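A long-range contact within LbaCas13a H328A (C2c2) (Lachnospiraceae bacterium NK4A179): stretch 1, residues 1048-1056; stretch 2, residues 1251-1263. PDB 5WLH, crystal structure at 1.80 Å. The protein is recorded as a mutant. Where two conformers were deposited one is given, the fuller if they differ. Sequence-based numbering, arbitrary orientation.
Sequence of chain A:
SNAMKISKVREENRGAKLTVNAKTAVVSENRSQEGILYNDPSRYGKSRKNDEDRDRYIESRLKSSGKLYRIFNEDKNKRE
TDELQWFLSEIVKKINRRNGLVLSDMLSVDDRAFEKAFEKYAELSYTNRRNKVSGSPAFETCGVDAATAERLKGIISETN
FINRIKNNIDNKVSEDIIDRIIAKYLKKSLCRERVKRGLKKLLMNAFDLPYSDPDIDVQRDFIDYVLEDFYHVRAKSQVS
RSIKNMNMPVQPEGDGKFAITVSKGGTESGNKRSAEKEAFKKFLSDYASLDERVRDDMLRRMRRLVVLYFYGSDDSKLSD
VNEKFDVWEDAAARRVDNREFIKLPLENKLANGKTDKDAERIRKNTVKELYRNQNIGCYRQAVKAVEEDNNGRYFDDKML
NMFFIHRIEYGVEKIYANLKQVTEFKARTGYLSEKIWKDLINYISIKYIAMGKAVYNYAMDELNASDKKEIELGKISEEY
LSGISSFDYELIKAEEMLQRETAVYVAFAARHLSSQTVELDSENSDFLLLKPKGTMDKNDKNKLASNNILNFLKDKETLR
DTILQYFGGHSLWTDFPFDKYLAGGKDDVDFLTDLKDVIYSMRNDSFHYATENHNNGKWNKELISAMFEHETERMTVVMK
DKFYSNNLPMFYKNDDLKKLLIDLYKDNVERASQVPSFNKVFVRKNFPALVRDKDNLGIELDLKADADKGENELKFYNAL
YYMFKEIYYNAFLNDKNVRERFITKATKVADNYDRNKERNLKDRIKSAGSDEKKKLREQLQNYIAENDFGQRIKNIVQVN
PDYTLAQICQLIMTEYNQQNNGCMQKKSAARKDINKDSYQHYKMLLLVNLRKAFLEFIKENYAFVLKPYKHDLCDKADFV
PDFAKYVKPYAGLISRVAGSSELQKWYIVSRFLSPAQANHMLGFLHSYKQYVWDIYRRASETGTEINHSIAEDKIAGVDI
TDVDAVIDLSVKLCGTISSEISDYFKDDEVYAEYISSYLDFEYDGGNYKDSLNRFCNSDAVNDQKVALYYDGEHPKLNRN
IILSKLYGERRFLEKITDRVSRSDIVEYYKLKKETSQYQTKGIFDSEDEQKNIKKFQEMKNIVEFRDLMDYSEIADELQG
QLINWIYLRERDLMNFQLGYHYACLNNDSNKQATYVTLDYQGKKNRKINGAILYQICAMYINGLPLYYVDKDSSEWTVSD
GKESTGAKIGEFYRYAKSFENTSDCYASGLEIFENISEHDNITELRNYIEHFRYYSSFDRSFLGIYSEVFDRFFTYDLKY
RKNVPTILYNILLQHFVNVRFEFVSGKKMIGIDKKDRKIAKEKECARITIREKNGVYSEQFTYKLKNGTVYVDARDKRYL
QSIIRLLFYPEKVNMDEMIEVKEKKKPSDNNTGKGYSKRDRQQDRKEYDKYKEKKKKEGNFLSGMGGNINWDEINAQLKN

Stretch 1 (1048-1056) GERRFLEKI
Stretch 2, residues 1251-1263: HFRYYSSFDRSFL

The contact centres on Phe1052, whose side chain leaves a helix (1050-1056) and enters a pocket lined by four aromatic residues of the second stretch. Its CA lies 6.3 Å from the CA of Tyr1255, the closest backbone register between the stretches, and its CA-to-CB bond points toward the partner. With chi1 at 162° (t) and chi2 at 78°, the ring is buried, and its surroundings differ by direction. Over one face comes the edge of Tyr1255: the centroids are 5.7 Å apart and the planes meet at 88°, an edge-to-face pair. Near the ring plane lie Tyr1254 and Phe1258. Phe1052 CD1 is 3.7 Å from Tyr1254 CE2, and Phe1052 CE1 is 3.4 Å from Tyr1254 OH; these two rings are oblique, with centroids 6.0 Å apart and planes at 62°. Phe1052 CE1 also approaches Phe1262 CE2 at 4.2 Å. A flat, wholly apolar side chain suits this site, since the ring is met mostly by aromatic carbon, Tyr1254 OH being the polar atom at its edge.

The second stretch presents these rings from a short helical segment that includes 1254-1257 and from the residues after it. Tyr1254 (chi1 165°, t) starts sideways, but its end comes nearer; the CA-to-CB bond of Tyr1255 (chi1 -67°, m; chi2 -69°) points toward the first stretch. The backbone bond from Phe1258 N to Tyr1254 O, 2.9 Å, closes the turn. Phe1258 then leaves helical geometry with phi/psi of 54/33°, and its CA-to-CB bond (chi1 -57°, m; chi2 -82°) also points toward the first stretch. Phe1262 (chi1 -88°, m) begins the next helix, behind the N-cap Ser1261.

Two aliphatic segments extend the apolar packing. Glu1049, the N-cap residue of the first helix, is extended at phi/psi -121/106° and has chi1 -56° and chi2 -80° (both m). This fold sets its CG over the face of Tyr1255, 3.6 Å from the ring centroid and 21° off the normal, a CH-pi contact, while its carboxylate oxygens are hydrogen-bonded elsewhere in the structure. Phe1052 CB touches the same ring near its plane, 3.8 Å from Tyr1255 CD1. One helical turn beyond Phe1052, Lys1055 (chi1 -79°, m; chi2 and chi3 t; chi4 -59°, m) lays its CD 3.8 Å from the Phe1258 centroid and only 6° off the normal. The methylenes thus cover the ring, and NZ is hydrogen-bonded elsewhere in the structure. Phe1258 CE1 reaches Phe1052 CB at 3.7 Å, joining this arm to the core.

Arg1051 forms the polar margin. With chi1 -62° (m), chi2 -147° and chi3 -66° (m), its CA-to-CB bond points toward the second stretch and the chain carries the guanidinium to Phe1258, whose CE2 lies over one guanidinium face, 3.8 Å from Arg1051 NH2. Ser1256 O lies near the guanidinium plane, but its 2.4 Å separation from Arg1051 NH2 is a clash in the model and carries no weight. No hydrogen bond crosses the interface; the two stretches bury 434 Å², both sides summed, most of it on the aromatic residues and the residues packed against them.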

# COMPACT_ATOMS: atom_id res chain seq x y z
N GLY A 1048 13.26 -14.89 13.43
CA GLY A 1048 13.16 -13.71 14.26
C GLY A 1048 14.52 -13.15 14.65
O GLY A 1048 15.58 -13.64 14.24
N GLU A 1049 14.48 -12.09 15.44
CA GLU A 1049 15.65 -11.31 15.82
C GLU A 1049 15.77 -11.34 17.34
O GLU A 1049 14.99 -10.68 18.04
CB GLU A 1049 15.56 -9.89 15.28
CG GLU A 1049 15.35 -9.84 13.76
CD GLU A 1049 16.65 -10.04 13.00
OE1 GLU A 1049 17.72 -10.17 13.64
OE2 GLU A 1049 16.62 -10.06 11.75
N ARG A 1050 16.74 -12.11 17.83
CA ARG A 1050 16.74 -12.50 19.24
C ARG A 1050 16.91 -11.29 20.14
O ARG A 1050 16.11 -11.07 21.05
CB ARG A 1050 17.85 -13.52 19.50
CG ARG A 1050 17.91 -14.03 20.93
CD ARG A 1050 19.10 -14.97 21.11
NE ARG A 1050 19.51 -15.10 22.50
CZ ARG A 1050 20.44 -15.95 22.92
NH1 ARG A 1050 20.76 -16.01 24.20
NH2 ARG A 1050 21.06 -16.73 22.05
N ARG A 1051 17.96 -10.50 19.90
CA ARG A 1051 18.22 -9.37 20.78
C ARG A 1051 17.07 -8.38 20.75
O ARG A 1051 16.71 -7.80 21.77
CB ARG A 1051 19.54 -8.69 20.38
CG ARG A 1051 20.76 -9.61 20.52
CD ARG A 1051 22.00 -8.83 20.90
NE ARG A 1051 22.45 -7.90 19.86
CZ ARG A 1051 22.62 -6.60 20.05
NH1 ARG A 1051 22.38 -6.07 21.24
NH2 ARG A 1051 23.03 -5.82 19.06
N PHE A 1052 16.45 -8.21 19.58
CA PHE A 1052 15.29 -7.34 19.49
C PHE A 1052 14.15 -7.84 20.37
O PHE A 1052 13.58 -7.09 21.18
CB PHE A 1052 14.84 -7.24 18.02
CG PHE A 1052 13.45 -6.73 17.84
CD1 PHE A 1052 13.17 -5.38 17.95
CD2 PHE A 1052 12.41 -7.60 17.53
CE1 PHE A 1052 11.89 -4.90 17.77
CE2 PHE A 1052 11.12 -7.12 17.35
CZ PHE A 1052 10.87 -5.77 17.48
N LEU A 1053 13.80 -9.12 20.23
CA LEU A 1053 12.70 -9.68 21.02
C LEU A 1053 12.99 -9.57 22.52
O LEU A 1053 12.10 -9.22 23.30
CB LEU A 1053 12.44 -11.13 20.63
CG LEU A 1053 11.77 -11.27 19.25
CD1 LEU A 1053 11.89 -12.70 18.78
CD2 LEU A 1053 10.31 -10.85 19.33
N GLU A 1054 14.23 -9.85 22.93
CA GLU A 1054 14.60 -9.69 24.34
C GLU A 1054 14.47 -8.25 24.80
O GLU A 1054 14.16 -7.99 25.97
CB GLU A 1054 16.04 -10.17 24.58
CG GLU A 1054 16.27 -11.64 24.31
CD GLU A 1054 17.75 -11.97 24.23
OE1 GLU A 1054 18.54 -11.08 23.88
OE2 GLU A 1054 18.12 -13.12 24.52
N LYS A 1055 14.71 -7.29 23.90
CA LYS A 1055 14.67 -5.89 24.29
C LYS A 1055 13.25 -5.34 24.38
O LYS A 1055 13.03 -4.33 25.05
CB LYS A 1055 15.49 -5.04 23.32
CG LYS A 1055 17.00 -5.10 23.57
CD LYS A 1055 17.81 -4.65 22.37
CE LYS A 1055 19.27 -5.04 22.51
NZ LYS A 1055 19.89 -4.44 23.73
N ILE A 1056 12.28 -5.96 23.73
CA ILE A 1056 10.94 -5.37 23.67
C ILE A 1056 9.92 -6.15 24.47
O ILE A 1056 8.77 -5.69 24.59
CB ILE A 1056 10.46 -5.19 22.21
CG1 ILE A 1056 10.35 -6.54 21.53
CG2 ILE A 1056 11.40 -4.23 21.46
CD1 ILE A 1056 9.04 -6.73 20.78
N HIS A 1251 20.11 -3.46 5.07
CA HIS A 1251 21.08 -4.33 5.70
C HIS A 1251 20.70 -4.71 7.12
O HIS A 1251 21.52 -5.32 7.82
CB HIS A 1251 22.47 -3.68 5.71
CG HIS A 1251 22.94 -3.30 4.35
ND1 HIS A 1251 23.86 -2.31 4.14
CD2 HIS A 1251 22.61 -3.79 3.13
CE1 HIS A 1251 24.09 -2.19 2.84
NE2 HIS A 1251 23.33 -3.07 2.21
N PHE A 1252 19.49 -4.36 7.56
CA PHE A 1252 18.98 -4.82 8.84
C PHE A 1252 19.88 -4.38 9.99
O PHE A 1252 20.01 -5.09 10.98
CB PHE A 1252 18.80 -6.35 8.82
CG PHE A 1252 17.63 -6.81 7.96
CD1 PHE A 1252 17.71 -6.78 6.57
CD2 PHE A 1252 16.44 -7.24 8.55
CE1 PHE A 1252 16.63 -7.19 5.77
CE2 PHE A 1252 15.35 -7.65 7.76
CZ PHE A 1252 15.44 -7.62 6.38
N ARG A 1253 20.50 -3.20 9.85
CA ARG A 1253 21.45 -2.74 10.87
C ARG A 1253 20.75 -2.46 12.20
O ARG A 1253 21.37 -2.58 13.26
CB ARG A 1253 22.18 -1.49 10.39
CG ARG A 1253 22.92 -1.64 9.07
CD ARG A 1253 24.02 -2.69 9.18
NE ARG A 1253 24.88 -2.47 10.34
CZ ARG A 1253 25.60 -3.42 10.93
NH1 ARG A 1253 25.56 -4.67 10.48
NH2 ARG A 1253 26.34 -3.12 11.99
N TYR A 1254 19.47 -2.08 12.15
CA TYR A 1254 18.73 -1.86 13.39
C TYR A 1254 18.87 -3.03 14.34
O TYR A 1254 19.01 -2.86 15.56
CB TYR A 1254 17.26 -1.62 13.06
CG TYR A 1254 16.34 -1.73 14.25
CD1 TYR A 1254 16.17 -0.66 15.11
CD2 TYR A 1254 15.60 -2.88 14.47
CE1 TYR A 1254 15.30 -0.75 16.19
CE2 TYR A 1254 14.71 -2.98 15.55
CZ TYR A 1254 14.58 -1.90 16.40
OH TYR A 1254 13.71 -1.99 17.46
N TYR A 1255 18.84 -4.25 13.80
CA TYR A 1255 18.82 -5.45 14.61
C TYR A 1255 20.17 -5.78 15.20
O TYR A 1255 20.25 -6.64 16.09
CB TYR A 1255 18.31 -6.63 13.79
CG TYR A 1255 16.85 -6.46 13.41
CD1 TYR A 1255 15.86 -6.54 14.39
CD2 TYR A 1255 16.46 -6.20 12.10
CE1 TYR A 1255 14.51 -6.38 14.07
CE2 TYR A 1255 15.08 -6.03 11.77
CZ TYR A 1255 14.14 -6.13 12.77
OH TYR A 1255 12.79 -5.97 12.49
N SER A 1256 21.24 -5.14 14.73
CA SER A 1256 22.57 -5.28 15.28
C SER A 1256 22.92 -4.17 16.25
O SER A 1256 23.65 -4.41 17.22
CB SER A 1256 23.61 -5.31 14.16
OG SER A 1256 23.48 -6.51 13.40
N SER A 1257 22.41 -2.97 16.05
CA SER A 1257 22.89 -1.81 16.78
C SER A 1257 21.83 -1.12 17.63
O SER A 1257 22.18 -0.61 18.69
CB SER A 1257 23.50 -0.79 15.81
OG SER A 1257 22.52 -0.23 14.97
N PHE A 1258 20.57 -1.08 17.19
CA PHE A 1258 19.50 -0.45 17.97
C PHE A 1258 19.85 0.99 18.34
O PHE A 1258 19.48 1.48 19.41
CB PHE A 1258 19.16 -1.26 19.22
CG PHE A 1258 18.77 -2.68 18.94
CD1 PHE A 1258 17.47 -3.00 18.55
CD2 PHE A 1258 19.70 -3.71 19.03
CE1 PHE A 1258 17.11 -4.31 18.27
CE2 PHE A 1258 19.34 -5.03 18.74
CZ PHE A 1258 18.05 -5.33 18.36
N ASP A 1259 20.59 1.67 17.47
CA ASP A 1259 20.93 3.07 17.71
C ASP A 1259 19.77 4.00 17.41
O ASP A 1259 19.78 5.15 17.84
CB ASP A 1259 22.14 3.46 16.87
CG ASP A 1259 21.99 3.05 15.42
OD1 ASP A 1259 21.71 1.86 15.17
OD2 ASP A 1259 22.13 3.92 14.55
N ARG A 1260 18.78 3.52 16.66
CA ARG A 1260 17.57 4.29 16.42
C ARG A 1260 16.38 3.37 16.51
O ARG A 1260 16.51 2.14 16.49
CB ARG A 1260 17.61 5.00 15.06
CG ARG A 1260 17.88 4.08 13.88
CD ARG A 1260 18.24 4.89 12.65
NE ARG A 1260 19.68 5.06 12.51
CZ ARG A 1260 20.27 5.61 11.45
NH1 ARG A 1260 19.54 6.05 10.44
NH2 ARG A 1260 21.59 5.72 11.41
N SER A 1261 15.21 3.97 16.63
CA SER A 1261 13.96 3.24 16.79
C SER A 1261 13.25 3.12 15.46
O SER A 1261 13.58 3.80 14.49
CB SER A 1261 13.06 3.97 17.77
OG SER A 1261 12.92 5.31 17.34
N PHE A 1262 12.26 2.22 15.43
CA PHE A 1262 11.35 2.20 14.30
C PHE A 1262 10.71 3.56 14.08
O PHE A 1262 10.63 4.04 12.95
CB PHE A 1262 10.30 1.11 14.51
CG PHE A 1262 10.73 -0.24 13.99
CD1 PHE A 1262 10.94 -0.43 12.63
CD2 PHE A 1262 10.96 -1.30 14.86
CE1 PHE A 1262 11.35 -1.67 12.13
CE2 PHE A 1262 11.37 -2.55 14.37
CZ PHE A 1262 11.56 -2.73 13.00
N LEU A 1263 10.26 4.22 15.15
CA LEU A 1263 9.70 5.55 14.98
C LEU A 1263 10.71 6.52 14.41
O LEU A 1263 10.37 7.39 13.60
CB LEU A 1263 9.17 6.09 16.31
CG LEU A 1263 7.78 5.59 16.67
CD1 LEU A 1263 7.46 6.09 18.06
CD2 LEU A 1263 6.73 6.09 15.68